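Local coordinates for aldehyde dehydrogenase family protein (Pseudomonas syringae pv. tomato, PDB 5IUV), which probably oxidises indole-3-acetaldehyde to the auxin indole-3-acetic acid with NAD+ as cofactor, as an aldehyde dehydrogenase that contributes to bacterial virulence, at residues A[249-252]-A[253-257]; A[436-439]-A[440-444]; A[91-94]-A[95-98]; A[316-319]-A[320-324]; A[39-43]-A[44-48]. All coordinates share one frame; numbering follows the deposited sequence.

Contact 1: residues A[249-252]-A[253-257]; sequences AKQL and MIYAG. With NAD (nicotinamide-adenine-dinucleotide), chain C.
Helical i to i+4 bonds run from Y255 N to the carbonyl O of Q251 at 2.9 Å and from A256 N to L252 O at 3.0 Å, while K250 O receives weaker bonds from M253 N and I254 N. This regular backbone sets L252 and Y255 where they meet the adenine of NAD, with Q251 lying against the tyrosine. A first torsion of -172° and a bend at chi2 fold Q251 over one face of the Y255 ring: its CG lies 3.2 Å from Y255 CZ, the amide and ring planes being 45° apart. The methylene suits the face of an aromatic ring, and the amide follows close by, OE1 reaching Y255 CE1. L252 comes in at the ring's edge instead, its CD2 3.8 Å from Y255 CD2. The same methyl is 3.8 Å from C2A of NAD, so a branched apolar residue serves both the tyrosine and the base. Y255 adds a polar end: N6A of the cofactor gives its hydroxyl O a nearly straight but weak hydrogen bond of 3.3 Å. Away from this pocket, K250 NZ bonds to Q472, and M253 packs on A256 of the second subunit. The segments belong to helix 246-258 of a beta-alpha-beta unit. L252 rests on V240 and F242 of strand 239-243, A249 and M253 meet L266 of strand 263-267, and Y255 leans on K229 and A232 of helix 224-232.

Contact 2: residues A[436-439]-A[440-444]; sequences ANLS and KAHLT
The imidazole of H442 receives L438 at its edge: the leucine methyl CD1 lies in the ring plane, 3.7 Å from H442 CD2, and the carbonyl O of L438 also sits near that plane, 3.4 Å from the same ring carbon. An apolar branch thus covers a carbon edge of the ring and leaves NE2 for a polar partner, which is NE2 of H442 of the third subunit, with the two ring planes at about 55°. The other flat group, the amide of N437, is turned toward the first helical turn. Its OD1 accepts from K440 N at 2.8 Å, the donor lying in the carbonyl plane on a lone pair and the N-H pointing almost straight at it (165°). A first torsion of -174°, which swings CG away from its own backbone N, brings the carbonyl oxygen over the start of the helix. Asparagine suits this place because its short side chain can receive a backbone N-H at the helix start, with no carbonyl of a preceding helical turn to bond to. K440 CB passes 3.4 Å from the same OD1, its chain crossing the asparagine at about a right angle. Backbone bonds then continue the helix, A441 N to N437 O at 3.0 Å and L443 N to S439 O at 2.9 Å. The hydroxyl of S439 hydrogen-bonds to the carbonyl O of L497 of the fourth subunit. The arrangement is a classic asparagine N-cap, opening helix 438-447 of a beta-alpha-beta unit where subunits of the tetramer meet.

Contact 3: residues A[91-94]-A[95-98]; sequences AGLL and EQNA
Hydrogen bonding converges on the carbonyl O of L93, which takes two donors from N97: the side-chain ND2 at 2.8 Å and the backbone N at 3.0 Å. The amide bond is well directed (159° at the hydrogen), with the acceptor in the plane of the N97 amide, whereas the backbone N stands above the carbonyl plane. N97 is the first residue to leave helical angles, and its chi1 of -65° turns the amide back along the helix. Asparagine suits this end: its side-chain N-H group can bond to a carbonyl of the last turn. Before it, the regular pattern holds, with Q96 N bound to G92 O at 2.9 Å and E95 N to A91 O at 3.2 Å. Van der Waals contact between side chains is modest. L93 and Q96 lie side by side and point the same way, the leucine CD2 3.8 Å from Q96 OE1, so the extended glutamine brings its terminal amide alongside that methyl. Charge is left to the exposed E95, whose CG passes 3.7 Å from A91 O and whose chain, extended beyond CG, touches A125 of helix 113-134. Here ends helix 80-96, packed among others. Buried L94 fits against L171 and C175 of helix 170-183 and L128 of helix 113-134, where A91 also meets S129; L93 and N97 face helix 198-210, touching A210 and L206 respectively.

Contact 4: residues A[316-319]-A[320-324]; sequences DRFL and PMVIE
F318 and V322 form the tightly packed side of this helical turn: the valine methyl CG2 lies over one face of the phenylalanine ring, 3.8 Å from its centroid and 21° off the normal, a CH-pi contact. It sits toward the rim, its closest ring atom being F318 CE2 at 3.6 Å. The phenylalanine's first torsion of -172°, with CG opposite the backbone N, sets the ring alongside V322, one turn on, and the beta-branched valine offers a methyl exactly there. Beneath, V322 N bonds to F318 O at 3.0 Å. L319 likewise reaches I323, CG to CD1 4.1 Å, and I323 N bonds to L319 O at 2.9 Å. F318 is lodged against L308 and V310 of strand 307-311 and A287 of helix 283-295, and V322 and I323 both lie on I387 of strand 382-389, so bulky apolar residues suit this side. P320 is exposed but locally tight, its CD 3.4 Å from L319 CB. That CD also lies 3.1 Å from D316 O, where a backbone N-H would otherwise bond; the helix is kinked at this point. The looser part is R317 with M321: the arginine, extended from CG to NE, crosses the methionine at an oblique angle, with NE 4.0 Å from SD. The long flexible thioether can bridge between F318's ring and this charged group, while D316 is exposed. The contact therefore rests on dispersion and CH-pi contact on the inner side, and on backbone bonding that proline interrupts, with its charged residues exposed.

Contact 5: residues A[39-43]-A[44-48]; sequences CISPV and DGRLL
I40 and L47 face each other as an antiparallel non-hydrogen-bonded pair, their side chains crossing at about a right angle with CD1 of I40 3.8 Å from CD1 of L47. Branched chains suit this exposed face, each shielding the other. Hydrogen bonds flank the pair: L48 N to C39 O at 2.8 Å, and S41 N to R46 O at 2.9 Å and almost perfectly straight (178°). On the buried face, L48 CG packs 3.9 Å from S41 CB. Round the turn, G45 N gives a weak bond to S41 O, and the positive phi of G45 would jam a side chain against the preceding carbonyl. D44 and R46 fix the turn outside: R46 grips the carboxylate side-on, NH2 to OD2 at 2.9 Å and NE to OD1 at 3.2 Å, while R46 N also reaches D44 OD1 from above the carboxylate plane, an Asx turn. S41 OG accepts from V43 N, an ST turn, and bonds to the carbonyl of L107. The hairpin of strands 36-40 and 47-52 thus lies against helices 98-109 and 198-210, with C39 and L48 both touching L198, and its turn reaches Y382 through V43 O.

Contact 1 is the most buried, and the only one of the five that touches the bound NAD; there an apolar side chain and a tyrosine, the latter through a weak hydrogen bond, meet the adenine. Contacts 2 to 5 are partly buried, and contacts 2 and 3 both use asparagine at a helix boundary, to start one helix and finish the other. Contact 4 relies on apolar faces, with a proline break in the backbone bonding. Contact 5 is the single hairpin, its connecting loop secured by an ion pair and by Asx and ST turns. Contacts 1 and 2 lie in separate beta-alpha-beta units and reach other subunits, whereas contacts 3, 4 and 5 stay within one chain. Contacts 3 and 5 both pack on helix 198-210.

Contact 1: residues A[249-252]-A[253-257]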
# COMPACT_ATOMS: atom_id res chain seq x y z
N ALA A 249 25.22 -12.59 -16.69
CA ALA A 249 24.51 -12.19 -15.48
C ALA A 249 25.18 -12.75 -14.23
O ALA A 249 25.40 -12.02 -13.26
CB ALA A 249 23.04 -12.63 -15.55
N LYS A 250 25.53 -14.03 -14.26
CA LYS A 250 26.25 -14.66 -13.15
C LYS A 250 27.60 -14.00 -12.88
O LYS A 250 27.99 -13.82 -11.73
CB LYS A 250 26.46 -16.16 -13.42
CG LYS A 250 25.21 -17.02 -13.25
CD LYS A 250 25.49 -18.41 -13.78
CE LYS A 250 24.34 -19.33 -13.50
NZ LYS A 250 24.57 -20.69 -14.08
N GLN A 251 28.31 -13.63 -13.94
CA GLN A 251 29.61 -13.00 -13.81
C GLN A 251 29.51 -11.65 -13.11
O GLN A 251 30.45 -11.22 -12.44
CB GLN A 251 30.26 -12.84 -15.19
CG GLN A 251 31.71 -12.35 -15.16
CD GLN A 251 32.69 -13.27 -14.43
OE1 GLN A 251 33.37 -12.86 -13.48
NE2 GLN A 251 32.80 -14.51 -14.89
N LEU A 252 28.38 -10.97 -13.27
CA LEU A 252 28.19 -9.68 -12.60
C LEU A 252 28.09 -9.85 -11.08
O LEU A 252 28.54 -9.00 -10.32
CB LEU A 252 26.93 -8.95 -13.12
CG LEU A 252 26.83 -8.54 -14.60
CD1 LEU A 252 25.87 -7.37 -14.74
CD2 LEU A 252 28.19 -8.21 -15.21
N MET A 253 27.49 -10.95 -10.64
CA MET A 253 27.43 -11.24 -9.20
C MET A 253 28.84 -11.44 -8.65
O MET A 253 29.17 -10.99 -7.56
CB MET A 253 26.58 -12.47 -8.93
CG MET A 253 25.13 -12.31 -9.35
SD MET A 253 24.07 -13.58 -8.65
CE MET A 253 23.95 -13.04 -6.94
N ILE A 254 29.68 -12.09 -9.45
CA ILE A 254 31.06 -12.30 -9.08
C ILE A 254 31.82 -10.97 -9.03
O ILE A 254 32.55 -10.70 -8.06
CB ILE A 254 31.75 -13.28 -10.05
CG1 ILE A 254 31.10 -14.67 -9.92
CG2 ILE A 254 33.26 -13.34 -9.78
CD1 ILE A 254 31.62 -15.70 -10.90
N TYR A 255 31.63 -10.12 -10.04
CA TYR A 255 32.26 -8.80 -10.05
C TYR A 255 31.87 -7.95 -8.84
O TYR A 255 32.71 -7.24 -8.28
CB TYR A 255 31.88 -8.01 -11.31
CG TYR A 255 32.40 -8.57 -12.62
CD1 TYR A 255 33.60 -9.27 -12.69
CD2 TYR A 255 31.69 -8.37 -13.80
CE1 TYR A 255 34.06 -9.77 -13.91
CE2 TYR A 255 32.14 -8.85 -15.01
CZ TYR A 255 33.33 -9.55 -15.06
OH TYR A 255 33.77 -10.03 -16.28
N ALA A 256 30.61 -8.01 -8.44
CA ALA A 256 30.17 -7.24 -7.29
C ALA A 256 30.87 -7.74 -6.03
O ALA A 256 31.30 -6.94 -5.19
CB ALA A 256 28.67 -7.33 -7.13
N GLY A 257 30.97 -9.06 -5.90
CA GLY A 257 31.65 -9.67 -4.77
C GLY A 257 33.14 -9.35 -4.72
O GLY A 257 33.72 -9.23 -3.65
PA NAD C . 25.10 -10.72 -23.30
O1A NAD C . 24.98 -11.40 -21.99
O2A NAD C . 26.16 -11.29 -24.21
O5B NAD C . 25.37 -9.18 -23.09
C5B NAD C . 24.41 -8.21 -22.61
C4B NAD C . 25.17 -6.94 -22.33
O4B NAD C . 26.23 -7.22 -21.39
C3B NAD C . 25.82 -6.23 -23.52
O3B NAD C . 25.75 -4.82 -23.37
C2B NAD C . 27.27 -6.71 -23.44
O2B NAD C . 28.18 -5.81 -24.06
C1B NAD C . 27.47 -6.79 -21.93
N9A NAD C . 28.51 -7.68 -21.44
C8A NAD C . 29.04 -8.78 -22.06
N7A NAD C . 30.04 -9.33 -21.43
C5A NAD C . 30.17 -8.55 -20.28
C6A NAD C . 31.02 -8.65 -19.16
N6A NAD C . 32.00 -9.56 -19.04
N1A NAD C . 30.86 -7.74 -18.17
C2A NAD C . 29.91 -6.80 -18.31
N3A NAD C . 29.06 -6.61 -19.32
C4A NAD C . 29.24 -7.53 -20.28
O3 NAD C . 23.68 -10.80 -24.06
PN NAD C . 23.17 -10.33 -25.50
O1N NAD C . 23.70 -11.30 -26.48
O2N NAD C . 23.48 -8.89 -25.68
O5D NAD C . 21.58 -10.43 -25.35
C5D NAD C . 20.87 -11.68 -25.51
C4D NAD C . 20.48 -12.17 -24.13
O4D NAD C . 19.64 -11.18 -23.49
C3D NAD C . 19.66 -13.45 -24.11
O3D NAD C . 20.17 -14.34 -23.12
C2D NAD C . 18.26 -12.93 -23.76
O2D NAD C . 17.40 -13.84 -23.08
C1D NAD C . 18.58 -11.75 -22.81
N1N NAD C . 17.41 -10.77 -22.75
C2N NAD C . 16.73 -10.73 -21.51
C3N NAD C . 15.69 -9.83 -21.33
C7N NAD C . 14.87 -9.78 -20.06
O7N NAD C . 15.00 -10.68 -19.20
N7N NAD C . 13.97 -8.83 -19.95
C4N NAD C . 15.33 -9.00 -22.39
C5N NAD C . 15.99 -9.09 -23.61
C6N NAD C . 17.04 -9.98 -23.77

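Contact 2: residues A[436-439]-A[440-444]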
# COMPACT_ATOMS: atom_id res chain seq x y z
N ALA A 436 -10.31 -22.63 -21.07
CA ALA A 436 -11.54 -21.91 -20.76
C ALA A 436 -12.03 -22.22 -19.35
O ALA A 436 -12.99 -21.63 -18.87
CB ALA A 436 -12.62 -22.25 -21.78
N ASN A 437 -11.36 -23.15 -18.68
CA ASN A 437 -11.78 -23.60 -17.35
C ASN A 437 -11.27 -22.68 -16.25
O ASN A 437 -10.08 -22.39 -16.18
CB ASN A 437 -11.31 -25.04 -17.11
CG ASN A 437 -11.85 -25.61 -15.82
OD1 ASN A 437 -11.19 -25.56 -14.78
ND2 ASN A 437 -13.06 -26.16 -15.87
N LEU A 438 -12.17 -22.21 -15.40
CA LEU A 438 -11.81 -21.28 -14.32
C LEU A 438 -10.74 -21.86 -13.39
O LEU A 438 -9.69 -21.24 -13.17
CB LEU A 438 -13.05 -20.89 -13.51
CG LEU A 438 -12.82 -20.09 -12.22
CD1 LEU A 438 -12.36 -18.68 -12.55
CD2 LEU A 438 -14.10 -20.06 -11.35
N SER A 439 -11.01 -23.04 -12.84
CA SER A 439 -10.10 -23.66 -11.89
C SER A 439 -8.77 -24.01 -12.53
O SER A 439 -7.72 -23.73 -11.97
CB SER A 439 -10.72 -24.91 -11.26
OG SER A 439 -11.86 -24.57 -10.48
N LYS A 440 -8.82 -24.64 -13.70
CA LYS A 440 -7.58 -25.07 -14.34
C LYS A 440 -6.72 -23.88 -14.71
O LYS A 440 -5.50 -23.96 -14.63
CB LYS A 440 -7.87 -25.91 -15.59
CG LYS A 440 -6.63 -26.61 -16.15
CD LYS A 440 -6.86 -27.06 -17.60
CE LYS A 440 -7.95 -28.10 -17.70
NZ LYS A 440 -8.25 -28.45 -19.12
N ALA A 441 -7.34 -22.77 -15.11
CA ALA A 441 -6.57 -21.58 -15.46
C ALA A 441 -5.79 -21.04 -14.26
O ALA A 441 -4.58 -20.80 -14.35
CB ALA A 441 -7.48 -20.50 -16.03
N HIS A 442 -6.47 -20.86 -13.13
CA HIS A 442 -5.84 -20.24 -11.97
C HIS A 442 -4.86 -21.18 -11.27
O HIS A 442 -3.77 -20.77 -10.86
CB HIS A 442 -6.90 -19.75 -10.98
CG HIS A 442 -7.56 -18.46 -11.40
ND1 HIS A 442 -6.91 -17.25 -11.35
CD2 HIS A 442 -8.80 -18.21 -11.88
CE1 HIS A 442 -7.72 -16.30 -11.78
NE2 HIS A 442 -8.88 -16.85 -12.11
N LEU A 443 -5.25 -22.44 -11.11
CA LEU A 443 -4.37 -23.42 -10.46
C LEU A 443 -3.12 -23.69 -11.29
O LEU A 443 -2.02 -23.82 -10.74
CB LEU A 443 -5.14 -24.72 -10.19
CG LEU A 443 -6.26 -24.55 -9.16
CD1 LEU A 443 -7.04 -25.85 -8.94
CD2 LEU A 443 -5.71 -24.01 -7.85
N THR A 444 -3.26 -23.76 -12.61
CA THR A 444 -2.09 -24.00 -13.44
C THR A 444 -1.17 -22.78 -13.42
O THR A 444 0.04 -22.92 -13.25
CB THR A 444 -2.46 -24.33 -14.90
OG1 THR A 444 -3.29 -25.50 -14.92
CG2 THR A 444 -1.21 -24.58 -15.73

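Contact 3: residues A[91-94]-A[95-98]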
# COMPACT_ATOMS: atom_id res chain seq x y z
N ALA A 91 10.34 11.64 -22.72
CA ALA A 91 9.54 10.70 -23.49
C ALA A 91 9.00 11.38 -24.75
O ALA A 91 9.01 10.80 -25.84
CB ALA A 91 8.40 10.14 -22.66
N GLY A 92 8.55 12.62 -24.59
CA GLY A 92 8.03 13.39 -25.72
C GLY A 92 9.03 13.59 -26.84
O GLY A 92 8.66 13.64 -28.02
N LEU A 93 10.31 13.73 -26.49
CA LEU A 93 11.35 13.93 -27.49
C LEU A 93 11.68 12.64 -28.22
O LEU A 93 12.10 12.67 -29.37
CB LEU A 93 12.61 14.52 -26.85
CG LEU A 93 12.49 16.00 -26.46
CD1 LEU A 93 13.71 16.46 -25.66
CD2 LEU A 93 12.29 16.86 -27.70
N LEU A 94 11.48 11.50 -27.57
CA LEU A 94 11.61 10.22 -28.26
C LEU A 94 10.54 10.12 -29.34
O LEU A 94 10.82 9.74 -30.48
CB LEU A 94 11.49 9.04 -27.28
CG LEU A 94 12.79 8.46 -26.73
CD1 LEU A 94 13.60 9.49 -25.98
CD2 LEU A 94 12.52 7.24 -25.83
N GLU A 95 9.31 10.47 -28.99
CA GLU A 95 8.22 10.43 -29.95
C GLU A 95 8.42 11.43 -31.08
O GLU A 95 8.17 11.12 -32.24
CB GLU A 95 6.88 10.69 -29.24
CG GLU A 95 6.53 9.61 -28.24
CD GLU A 95 5.18 9.82 -27.60
OE1 GLU A 95 4.85 10.97 -27.24
OE2 GLU A 95 4.44 8.82 -27.46
N GLN A 96 8.88 12.63 -30.74
CA GLN A 96 9.12 13.68 -31.72
C GLN A 96 10.20 13.26 -32.72
O GLN A 96 10.16 13.65 -33.88
CB GLN A 96 9.50 14.97 -31.01
CG GLN A 96 9.84 16.15 -31.90
CD GLN A 96 10.22 17.37 -31.09
OE1 GLN A 96 9.52 17.74 -30.14
NE2 GLN A 96 11.34 18.00 -31.44
N ASN A 97 11.16 12.46 -32.26
CA ASN A 97 12.23 11.98 -33.13
C ASN A 97 12.09 10.50 -33.49
O ASN A 97 13.08 9.82 -33.78
CB ASN A 97 13.59 12.22 -32.46
CG ASN A 97 13.89 13.70 -32.31
OD1 ASN A 97 14.33 14.34 -33.26
ND2 ASN A 97 13.65 14.24 -31.12
N ALA A 98 10.85 10.03 -33.49
CA ALA A 98 10.56 8.60 -33.63
C ALA A 98 11.07 8.00 -34.93
O ALA A 98 11.58 6.89 -34.93
CB ALA A 98 9.06 8.36 -33.49

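Contact 4: residues A[316-319]-A[320-324]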
# COMPACT_ATOMS: atom_id res chain seq x y z
N ASP A 316 -2.85 -33.19 -33.32
CA ASP A 316 -2.94 -33.45 -34.75
C ASP A 316 -3.72 -32.36 -35.49
O ASP A 316 -3.47 -32.10 -36.67
CB ASP A 316 -3.58 -34.81 -35.02
CG ASP A 316 -2.64 -35.96 -34.70
OD1 ASP A 316 -1.42 -35.74 -34.68
OD2 ASP A 316 -3.14 -37.09 -34.48
N ARG A 317 -4.68 -31.74 -34.81
CA ARG A 317 -5.44 -30.65 -35.40
C ARG A 317 -4.70 -29.32 -35.25
O ARG A 317 -4.74 -28.48 -36.14
CB ARG A 317 -6.83 -30.56 -34.76
CG ARG A 317 -7.68 -29.42 -35.30
CD ARG A 317 -8.81 -29.04 -34.36
NE ARG A 317 -9.39 -27.75 -34.72
CZ ARG A 317 -10.29 -27.09 -33.99
NH1 ARG A 317 -10.73 -27.61 -32.85
NH2 ARG A 317 -10.75 -25.92 -34.40
N PHE A 318 -4.01 -29.14 -34.12
CA PHE A 318 -3.43 -27.85 -33.75
C PHE A 318 -2.11 -27.55 -34.47
O PHE A 318 -1.89 -26.42 -34.90
CB PHE A 318 -3.21 -27.78 -32.23
CG PHE A 318 -2.79 -26.42 -31.72
CD1 PHE A 318 -3.62 -25.32 -31.88
CD2 PHE A 318 -1.59 -26.25 -31.06
CE1 PHE A 318 -3.25 -24.07 -31.40
CE2 PHE A 318 -1.21 -25.00 -30.57
CZ PHE A 318 -2.04 -23.91 -30.75
N LEU A 319 -1.24 -28.54 -34.60
CA LEU A 319 0.06 -28.30 -35.21
C LEU A 319 -0.03 -27.78 -36.66
O LEU A 319 0.71 -26.86 -37.01
CB LEU A 319 0.93 -29.56 -35.15
CG LEU A 319 2.32 -29.41 -35.79
CD1 LEU A 319 3.09 -28.25 -35.17
CD2 LEU A 319 3.11 -30.72 -35.69
N PRO A 320 -0.95 -28.33 -37.48
CA PRO A 320 -1.08 -27.73 -38.81
C PRO A 320 -1.55 -26.28 -38.78
O PRO A 320 -1.17 -25.49 -39.64
CB PRO A 320 -2.12 -28.61 -39.50
CG PRO A 320 -2.00 -29.92 -38.83
CD PRO A 320 -1.69 -29.61 -37.39
N MET A 321 -2.37 -25.93 -37.79
CA MET A 321 -2.80 -24.54 -37.62
C MET A 321 -1.62 -23.64 -37.30
O MET A 321 -1.55 -22.50 -37.76
CB MET A 321 -3.87 -24.44 -36.53
CG MET A 321 -5.10 -25.30 -36.78
SD MET A 321 -6.26 -25.29 -35.40
CE MET A 321 -6.71 -23.56 -35.36
N VAL A 322 -0.69 -24.15 -36.49
CA VAL A 322 0.49 -23.39 -36.09
C VAL A 322 1.45 -23.22 -37.27
O VAL A 322 2.03 -22.15 -37.46
CB VAL A 322 1.21 -24.06 -34.90
CG1 VAL A 322 2.51 -23.33 -34.58
CG2 VAL A 322 0.31 -24.09 -33.67
N ILE A 323 1.61 -24.28 -38.05
CA ILE A 323 2.43 -24.22 -39.26
C ILE A 323 1.88 -23.19 -40.26
O ILE A 323 2.64 -22.39 -40.80
CB ILE A 323 2.52 -25.59 -39.94
CG1 ILE A 323 3.23 -26.57 -39.02
CG2 ILE A 323 3.25 -25.48 -41.28
CD1 ILE A 323 3.20 -27.99 -39.52
N GLU A 324 0.57 -23.19 -40.48
CA GLU A 324 -0.03 -22.24 -41.40
C GLU A 324 0.13 -20.81 -40.90
O GLU A 324 0.41 -19.90 -41.69
CB GLU A 324 -1.50 -22.56 -41.64
CG GLU A 324 -2.18 -21.57 -42.58
CD GLU A 324 -3.50 -22.08 -43.13
OE1 GLU A 324 -4.19 -22.84 -42.42
OE2 GLU A 324 -3.84 -21.72 -44.28

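Contact 5: residues A[39-43]-A[44-48]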
# COMPACT_ATOMS: atom_id res chain seq x y z
N CYS A 39 30.50 -0.12 -36.66
CA CYS A 39 29.10 -0.47 -36.49
C CYS A 39 28.53 -0.89 -37.85
O CYS A 39 28.31 -0.05 -38.72
CB CYS A 39 28.31 0.72 -35.92
SG CYS A 39 26.58 0.37 -35.50
N ILE A 40 28.31 -2.19 -38.00
CA ILE A 40 27.89 -2.78 -39.27
C ILE A 40 26.40 -3.16 -39.27
O ILE A 40 25.92 -3.77 -38.33
CB ILE A 40 28.72 -4.05 -39.59
CG1 ILE A 40 30.21 -3.71 -39.67
CG2 ILE A 40 28.24 -4.70 -40.88
CD1 ILE A 40 30.53 -2.70 -40.74
N SER A 41 25.69 -2.79 -40.33
CA SER A 41 24.26 -3.10 -40.43
C SER A 41 24.00 -4.51 -40.94
O SER A 41 24.55 -4.92 -41.96
CB SER A 41 23.57 -2.11 -41.37
OG SER A 41 22.20 -2.43 -41.49
N PRO A 42 23.14 -5.27 -40.24
CA PRO A 42 22.77 -6.60 -40.72
C PRO A 42 21.74 -6.57 -41.85
O PRO A 42 21.39 -7.63 -42.39
CB PRO A 42 22.20 -7.28 -39.48
CG PRO A 42 21.67 -6.14 -38.65
CD PRO A 42 22.63 -5.00 -38.88
N VAL A 43 21.26 -5.39 -42.20
CA VAL A 43 20.35 -5.23 -43.33
C VAL A 43 21.04 -5.67 -44.62
O VAL A 43 20.49 -6.47 -45.38
CB VAL A 43 19.87 -3.77 -43.46
CG1 VAL A 43 19.15 -3.56 -44.78
CG2 VAL A 43 18.96 -3.40 -42.29
N ASP A 44 22.25 -5.17 -44.85
CA ASP A 44 22.99 -5.53 -46.05
C ASP A 44 24.51 -5.46 -45.86
O ASP A 44 25.26 -5.66 -46.81
CB ASP A 44 22.58 -4.62 -47.21
CG ASP A 44 22.71 -3.15 -46.87
OD1 ASP A 44 23.26 -2.82 -45.80
OD2 ASP A 44 22.27 -2.31 -47.68
N GLY A 45 24.95 -5.17 -44.64
CA GLY A 45 26.37 -5.13 -44.35
C GLY A 45 27.02 -3.77 -44.52
O GLY A 45 28.24 -3.68 -44.51
N ARG A 46 26.22 -2.72 -44.66
CA ARG A 46 26.79 -1.38 -44.82
C ARG A 46 27.42 -0.88 -43.52
O ARG A 46 27.01 -1.29 -42.43
CB ARG A 46 25.73 -0.39 -45.30
CG ARG A 46 24.77 0.06 -44.20
CD ARG A 46 23.70 1.00 -44.74
NE ARG A 46 22.78 0.31 -45.63
CZ ARG A 46 21.70 0.87 -46.18
NH1 ARG A 46 21.41 2.14 -45.92
NH2 ARG A 46 20.92 0.16 -46.98
N LEU A 47 28.40 0.00 -43.65
CA LEU A 47 29.01 0.62 -42.48
C LEU A 47 28.17 1.81 -42.04
O LEU A 47 27.97 2.76 -42.80
CB LEU A 47 30.44 1.08 -42.78
CG LEU A 47 31.14 1.85 -41.66
CD1 LEU A 47 31.44 0.96 -40.46
CD2 LEU A 47 32.42 2.50 -42.18
N LEU A 48 27.68 1.75 -40.81
CA LEU A 48 26.85 2.81 -40.27
C LEU A 48 27.67 3.93 -39.66
O LEU A 48 27.43 5.11 -39.91
CB LEU A 48 25.88 2.25 -39.23
CG LEU A 48 24.86 1.24 -39.75
CD1 LEU A 48 23.98 0.73 -38.61
CD2 LEU A 48 24.02 1.86 -40.87